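Local structure of DUF1881 domain-containing protein (Neurospora crassa, 5Z6E) at residues 40-45 with 73-78; 52-57 with 78-83. The protein is of unknown function but has an N-terminal beta gamma-crystallin domain that binds calcium in isolation, a site rendered inoperative by its interface with the Ig-like domain. All coordinates share one frame; numbering follows the deposited sequence.

Both contacts lie in the same beta gamma-crystallin domain, their centres about 9 Å apart, and their segments alternate along the chain: 40-45, 52-57, 73-78, 78-83. Interaction 1 ties the start of strand 43-46, an outer strand of the three-stranded antiparallel sheet, to the loop that follows strand 64-67. Interaction 2 pairs strands 50-55 and 82-87 within the four-stranded sheet and ends at the calcium ion. Gly78 belongs to both, so one run of chain passes from the first contact straight into the second. Ile74 CD1 meets Leu80 CD2, and Ile77 packs on Ala54, Trp55 and Gln56, which joins the loop beside the first sheet to the calcium-binding end of the second.

Interaction 1: residues 40-45 with 73-78; sequences KYFSVA and DISDIG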
loop_
_atom_site.group_PDB
_atom_site.type_symbol
_atom_site.label_atom_id
_atom_site.label_comp_id
_atom_site.label_asym_id
_atom_site.label_seq_id
_atom_site.Cartn_x
_atom_site.Cartn_y
_atom_site.Cartn_z
ATOM N N LYS A 40 -1.520 -10.709 -0.719
ATOM C CA LYS A 40 -0.195 -11.079 -1.221
ATOM C C LYS A 40 0.839 -9.956 -1.171
ATOM O O LYS A 40 2.005 -10.199 -1.442
ATOM C CB LYS A 40 -0.265 -11.570 -2.673
ATOM C CG LYS A 40 -1.204 -12.737 -2.948
ATOM C CD LYS A 40 -0.866 -13.966 -2.160
ATOM C CE LYS A 40 -1.717 -15.142 -2.662
ATOM N NZ LYS A 40 -1.723 -16.274 -1.686
ATOM N N TYR A 41 0.425 -8.732 -0.867
ATOM C CA TYR A 41 1.375 -7.618 -0.824
ATOM C C TYR A 41 2.052 -7.534 0.542
ATOM O O TYR A 41 1.374 -7.534 1.574
ATOM C CB TYR A 41 0.674 -6.291 -1.131
ATOM C CG TYR A 41 0.317 -6.031 -2.590
ATOM C CD1 TYR A 41 1.107 -6.504 -3.650
ATOM C CD2 TYR A 41 -0.802 -5.270 -2.903
ATOM C CE1 TYR A 41 0.762 -6.212 -4.993
ATOM C CE2 TYR A 41 -1.150 -4.978 -4.215
ATOM C CZ TYR A 41 -0.377 -5.453 -5.254
ATOM O OH TYR A 41 -0.757 -5.131 -6.537
ATOM N N PHE A 42 3.378 -7.437 0.559
ATOM C CA PHE A 42 4.102 -7.473 1.830
ATOM C C PHE A 42 5.057 -6.305 2.068
ATOM O O PHE A 42 5.627 -6.177 3.154
ATOM C CB PHE A 42 4.838 -8.808 1.955
ATOM C CG PHE A 42 3.932 -9.921 2.390
ATOM C CD1 PHE A 42 3.588 -10.058 3.725
ATOM C CD2 PHE A 42 3.362 -10.780 1.456
ATOM C CE1 PHE A 42 2.711 -11.056 4.137
ATOM C CE2 PHE A 42 2.493 -11.780 1.857
ATOM C CZ PHE A 42 2.162 -11.914 3.205
ATOM N N SER A 43 5.208 -5.430 1.086
ATOM C CA SER A 43 5.929 -4.183 1.341
ATOM C C SER A 43 5.470 -3.139 0.343
ATOM O O SER A 43 4.865 -3.475 -0.681
ATOM C CB SER A 43 7.453 -4.389 1.273
ATOM O OG SER A 43 7.882 -4.830 -0.011
ATOM N N VAL A 44 5.750 -1.873 0.633
ATOM C CA VAL A 44 5.251 -0.797 -0.212
ATOM C C VAL A 44 6.200 0.394 -0.164
ATOM O O VAL A 44 6.602 0.842 0.906
ATOM C CB VAL A 44 3.808 -0.371 0.197
ATOM C CG1 VAL A 44 3.718 0.027 1.698
ATOM C CG2 VAL A 44 3.266 0.740 -0.727
ATOM N N ALA A 45 6.602 0.863 -1.338
ATOM C CA ALA A 45 7.394 2.084 -1.438
ATOM C C ALA A 45 6.427 3.234 -1.578
ATOM O O ALA A 45 5.523 3.171 -2.405
ATOM C CB ALA A 45 8.344 2.032 -2.631
ATOM N N ASP A 73 7.820 -4.241 5.608
ATOM C CA ASP A 73 7.056 -5.419 6.033
ATOM C C ASP A 73 5.675 -5.029 6.546
ATOM O O ASP A 73 5.553 -4.440 7.626
ATOM C CB ASP A 73 7.824 -6.180 7.122
ATOM C CG ASP A 73 7.128 -7.478 7.555
ATOM O OD1 ASP A 73 6.066 -7.830 7.015
ATOM O OD2 ASP A 73 7.669 -8.165 8.436
ATOM N N ILE A 74 4.628 -5.370 5.795
ATOM C CA ILE A 74 3.277 -5.016 6.233
ATOM C C ILE A 74 2.480 -6.259 6.621
ATOM O O ILE A 74 1.249 -6.278 6.528
ATOM C CB ILE A 74 2.516 -4.201 5.156
ATOM C CG1 ILE A 74 2.438 -4.966 3.827
ATOM C CG2 ILE A 74 3.187 -2.837 4.953
ATOM C CD1 ILE A 74 1.463 -4.325 2.837
ATOM N N SER A 75 3.199 -7.280 7.092
ATOM C CA SER A 75 2.618 -8.505 7.633
ATOM C C SER A 75 1.608 -8.234 8.724
ATOM O O SER A 75 0.649 -8.985 8.891
ATOM C CB SER A 75 3.712 -9.413 8.219
ATOM O OG SER A 75 4.485 -9.981 7.185
ATOM N N ASP A 76 1.835 -7.168 9.488
ATOM C CA ASP A 76 1.019 -6.950 10.672
ATOM C C ASP A 76 -0.425 -6.521 10.357
ATOM O O ASP A 76 -1.265 -6.537 11.249
ATOM C CB ASP A 76 1.694 -5.936 11.615
ATOM C CG ASP A 76 1.700 -4.505 11.081
ATOM O OD1 ASP A 76 1.437 -4.271 9.884
ATOM O OD2 ASP A 76 2.013 -3.599 11.880
ATOM N N ILE A 77 -0.738 -6.163 9.110
ATOM C CA ILE A 77 -2.134 -5.813 8.805
ATOM C C ILE A 77 -2.940 -7.107 8.609
ATOM O O ILE A 77 -4.171 -7.092 8.489
ATOM C CB ILE A 77 -2.257 -4.871 7.569
ATOM C CG1 ILE A 77 -3.561 -4.054 7.646
ATOM C CG2 ILE A 77 -2.129 -5.652 6.266
ATOM C CD1 ILE A 77 -3.715 -2.995 6.555
ATOM N N GLY A 78 -2.240 -8.240 8.604
ATOM C CA GLY A 78 -2.896 -9.539 8.610
ATOM C C GLY A 78 -3.575 -9.907 7.304
ATOM O O GLY A 78 -4.584 -10.618 7.291
#
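Ile74 has the largest share of this contact, laying its longer branch along the backbone of Tyr41 and Phe42. CB stands 4.2 Å from Phe42 O. CG1, placed between the backbone N and the carbonyl carbon (chi1 57°), comes to 3.4 Å from Phe42 C, and CD1 at the tip reaches Tyr41 O, also at 3.4 Å. The other branch, CG2, turns to Val44 CG1 in a looser apolar contact, while Trp67 of strand 64-67 also touches the side chain. The backbone of Ile74 fastens the same place: its N-H donates to Phe42 O (N to O 2.9 Å), approaching from above the carbonyl plane, and Asp73 CA adds a CA-H...O contact to that oxygen. Phe42 and Ser43 both face Tyr13 in a classic beta bulge. Ser75 OG lies at the edge of the Phe42 ring, near its plane, 3.6 Å from CD1. Asp73 OD1 holds this hydroxyl on its syn lone pair (OG to OD1 2.7 Å) and accepts Ser75 N in an Asx turn. With a single hydrogen bond, the contact leans on Ile74 burial, while Asp73 OD1 orders the loop through Ser75 N and OG.

Interaction 2: residues 52-57 with 78-83; sequences VIAWQH and GGLSRF. With CA (calcium ion), chain B.
Trp55 and Arg82 face each other as an antiparallel hydrogen-bonded pair. Trp55 N donates to Arg82 O at 2.8 Å. Trp55 O accepts Ser81 N (3.2 Å) and, weakly, Arg82 N; Ser81 and Arg82 both face Trp55, a classic beta bulge. Ala54 and Phe83 form the adjoining non-hydrogen-bonded pair, where Phe83 CA makes a CA-H...O contact with Ile53 O.

Among the side chains, Trp55 and Arg82 run side by side in the same direction, the indole and guanidinium planes 20° apart, with Arg82 CG 3.9 Å from Trp55 CE3. The guanidinium is held beyond the two segments by a salt bridge to Glu60 and a hydrogen bond to Ser32. On the other face of the sheet, Ala54 CB touches Leu80 CD1 and Phe83 CB, and Val52 CG1 meets Phe83 CB at 3.9 Å.

Metal bonds hold the remaining end. The calcium ion is bound by Gln56 O and Ser81 OG at 2.4 Å, by Gly79 O at 2.5 Å, by two waters and by Asp39. Ser81 OG swings beside its own backbone N (chi1 -67°) to reach the ion, and Asn38 ND2 hydrogen-bonds to the same hydroxyl. Gln56 O and Gly79 O lie only 3.0 Å apart, a closeness that their shared cation probably offsets. One calcium-bound water donates to Gly78 O. A backbone carbonyl at the Gln56 corner, a carbonyl and a serine hydroxyl just ahead of strand 82-87, and an acidic side chain from another loop make up a calcium site characteristic of beta gamma-crystallin domains.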
loop_
_atom_site.group_PDB
_atom_site.type_symbol
_atom_site.label_atom_id
_atom_site.label_comp_id
_atom_site.label_asym_id
_atom_site.label_seq_id
_atom_site.Cartn_x
_atom_site.Cartn_y
_atom_site.Cartn_z
ATOM N N VAL A 52 -0.938 6.126 2.066
ATOM C CA VAL A 52 -1.784 4.948 1.885
ATOM C C VAL A 52 -2.686 4.739 3.098
ATOM O O VAL A 52 -2.205 4.667 4.222
ATOM C CB VAL A 52 -0.948 3.681 1.655
ATOM C CG1 VAL A 52 -1.859 2.471 1.410
ATOM C CG2 VAL A 52 0.006 3.862 0.477
ATOM N N ILE A 53 -3.989 4.653 2.856
ATOM C CA ILE A 53 -4.943 4.265 3.886
ATOM C C ILE A 53 -5.321 2.820 3.599
ATOM O O ILE A 53 -5.779 2.526 2.505
ATOM C CB ILE A 53 -6.181 5.167 3.870
ATOM C CG1 ILE A 53 -5.770 6.615 4.149
ATOM C CG2 ILE A 53 -7.207 4.684 4.879
ATOM C CD1 ILE A 53 -6.828 7.616 3.769
ATOM N N ALA A 54 -5.118 1.921 4.557
ATOM C CA ALA A 54 -5.152 0.495 4.249
ATOM C C ALA A 54 -5.982 -0.320 5.237
ATOM O O ALA A 54 -5.980 -0.042 6.435
ATOM C CB ALA A 54 -3.727 -0.052 4.203
ATOM N N TRP A 55 -6.646 -1.362 4.731
ATOM C CA TRP A 55 -7.440 -2.250 5.572
ATOM C C TRP A 55 -7.179 -3.725 5.294
ATOM O O TRP A 55 -6.946 -4.146 4.147
ATOM C CB TRP A 55 -8.941 -2.016 5.382
ATOM C CG TRP A 55 -9.459 -0.647 5.694
ATOM C CD1 TRP A 55 -10.009 -0.220 6.874
ATOM C CD2 TRP A 55 -9.537 0.452 4.792
ATOM N NE1 TRP A 55 -10.411 1.093 6.756
ATOM C CE2 TRP A 55 -10.126 1.528 5.487
ATOM C CE3 TRP A 55 -9.150 0.639 3.462
ATOM C CZ2 TRP A 55 -10.341 2.769 4.895
ATOM C CZ3 TRP A 55 -9.362 1.882 2.874
ATOM C CH2 TRP A 55 -9.952 2.928 3.594
ATOM N N GLN A 56 -7.282 -4.507 6.357
ATOM C CA GLN A 56 -7.291 -5.958 6.278
ATOM C C GLN A 56 -8.431 -6.516 5.411
ATOM O O GLN A 56 -8.220 -7.427 4.621
ATOM C CB GLN A 56 -7.388 -6.526 7.694
ATOM C CG GLN A 56 -7.357 -8.031 7.766
ATOM C CD GLN A 56 -7.446 -8.532 9.190
ATOM O OE1 GLN A 56 -7.833 -7.791 10.098
ATOM N NE2 GLN A 56 -7.091 -9.798 9.396
ATOM N N HIS A 57 -9.638 -5.979 5.572
ATOM C CA HIS A 57 -10.810 -6.523 4.891
ATOM C C HIS A 57 -11.315 -5.600 3.795
ATOM O O HIS A 57 -11.217 -4.376 3.912
ATOM C CB HIS A 57 -11.950 -6.783 5.882
ATOM C CG HIS A 57 -11.587 -7.706 7.004
ATOM N ND1 HIS A 57 -10.793 -8.820 6.829
ATOM C CD2 HIS A 57 -11.930 -7.691 8.314
ATOM C CE1 HIS A 57 -10.657 -9.446 7.986
ATOM N NE2 HIS A 57 -11.332 -8.778 8.903
ATOM N N GLY A 78 -2.240 -8.240 8.604
ATOM C CA GLY A 78 -2.896 -9.539 8.610
ATOM C C GLY A 78 -3.575 -9.907 7.304
ATOM O O GLY A 78 -4.584 -10.618 7.291
ATOM N N GLY A 79 -3.007 -9.430 6.201
ATOM C CA GLY A 79 -3.505 -9.726 4.869
ATOM C C GLY A 79 -4.186 -8.519 4.256
ATOM O O GLY A 79 -5.373 -8.273 4.509
ATOM N N LEU A 80 -3.441 -7.766 3.443
ATOM C CA LEU A 80 -3.959 -6.536 2.844
ATOM C C LEU A 80 -4.985 -6.811 1.747
ATOM O O LEU A 80 -4.677 -7.500 0.781
ATOM C CB LEU A 80 -2.810 -5.708 2.274
ATOM C CG LEU A 80 -3.204 -4.469 1.479
ATOM C CD1 LEU A 80 -3.990 -3.518 2.386
ATOM C CD2 LEU A 80 -1.951 -3.802 0.871
ATOM N N SER A 81 -6.192 -6.262 1.888
ATOM C CA SER A 81 -7.225 -6.463 0.877
ATOM C C SER A 81 -7.735 -5.186 0.213
ATOM O O SER A 81 -8.258 -5.232 -0.896
ATOM C CB SER A 81 -8.414 -7.221 1.471
ATOM O OG SER A 81 -8.038 -8.555 1.804
ATOM N N ARG A 82 -7.620 -4.057 0.893
ATOM C CA ARG A 82 -8.120 -2.814 0.325
ATOM C C ARG A 82 -7.281 -1.635 0.782
ATOM O O ARG A 82 -6.829 -1.597 1.921
ATOM C CB ARG A 82 -9.583 -2.604 0.709
ATOM C CG ARG A 82 -10.130 -1.272 0.233
ATOM C CD ARG A 82 -11.611 -1.301 0.091
ATOM N NE ARG A 82 -12.145 0.018 -0.216
ATOM C CZ ARG A 82 -12.376 0.462 -1.443
ATOM N NH1 ARG A 82 -12.117 -0.309 -2.488
ATOM N NH2 ARG A 82 -12.868 1.685 -1.628
ATOM N N PHE A 83 -7.069 -0.673 -0.108
ATOM C CA PHE A 83 -6.373 0.551 0.267
ATOM C C PHE A 83 -6.788 1.714 -0.632
ATOM O O PHE A 83 -7.332 1.510 -1.721
ATOM C CB PHE A 83 -4.850 0.353 0.208
ATOM C CG PHE A 83 -4.321 0.033 -1.177
ATOM C CD1 PHE A 83 -3.943 1.053 -2.053
ATOM C CD2 PHE A 83 -4.200 -1.284 -1.601
ATOM C CE1 PHE A 83 -3.456 0.756 -3.332
ATOM C CE2 PHE A 83 -3.724 -1.585 -2.874
ATOM C CZ PHE A 83 -3.338 -0.564 -3.735
HETATM CA CA CA B . -7.423 -9.541 3.850
HETATM O O HOH W 1 -6.945 -10.796 5.766
HETATM O O HOH W 2 -8.225 -11.631 2.772
#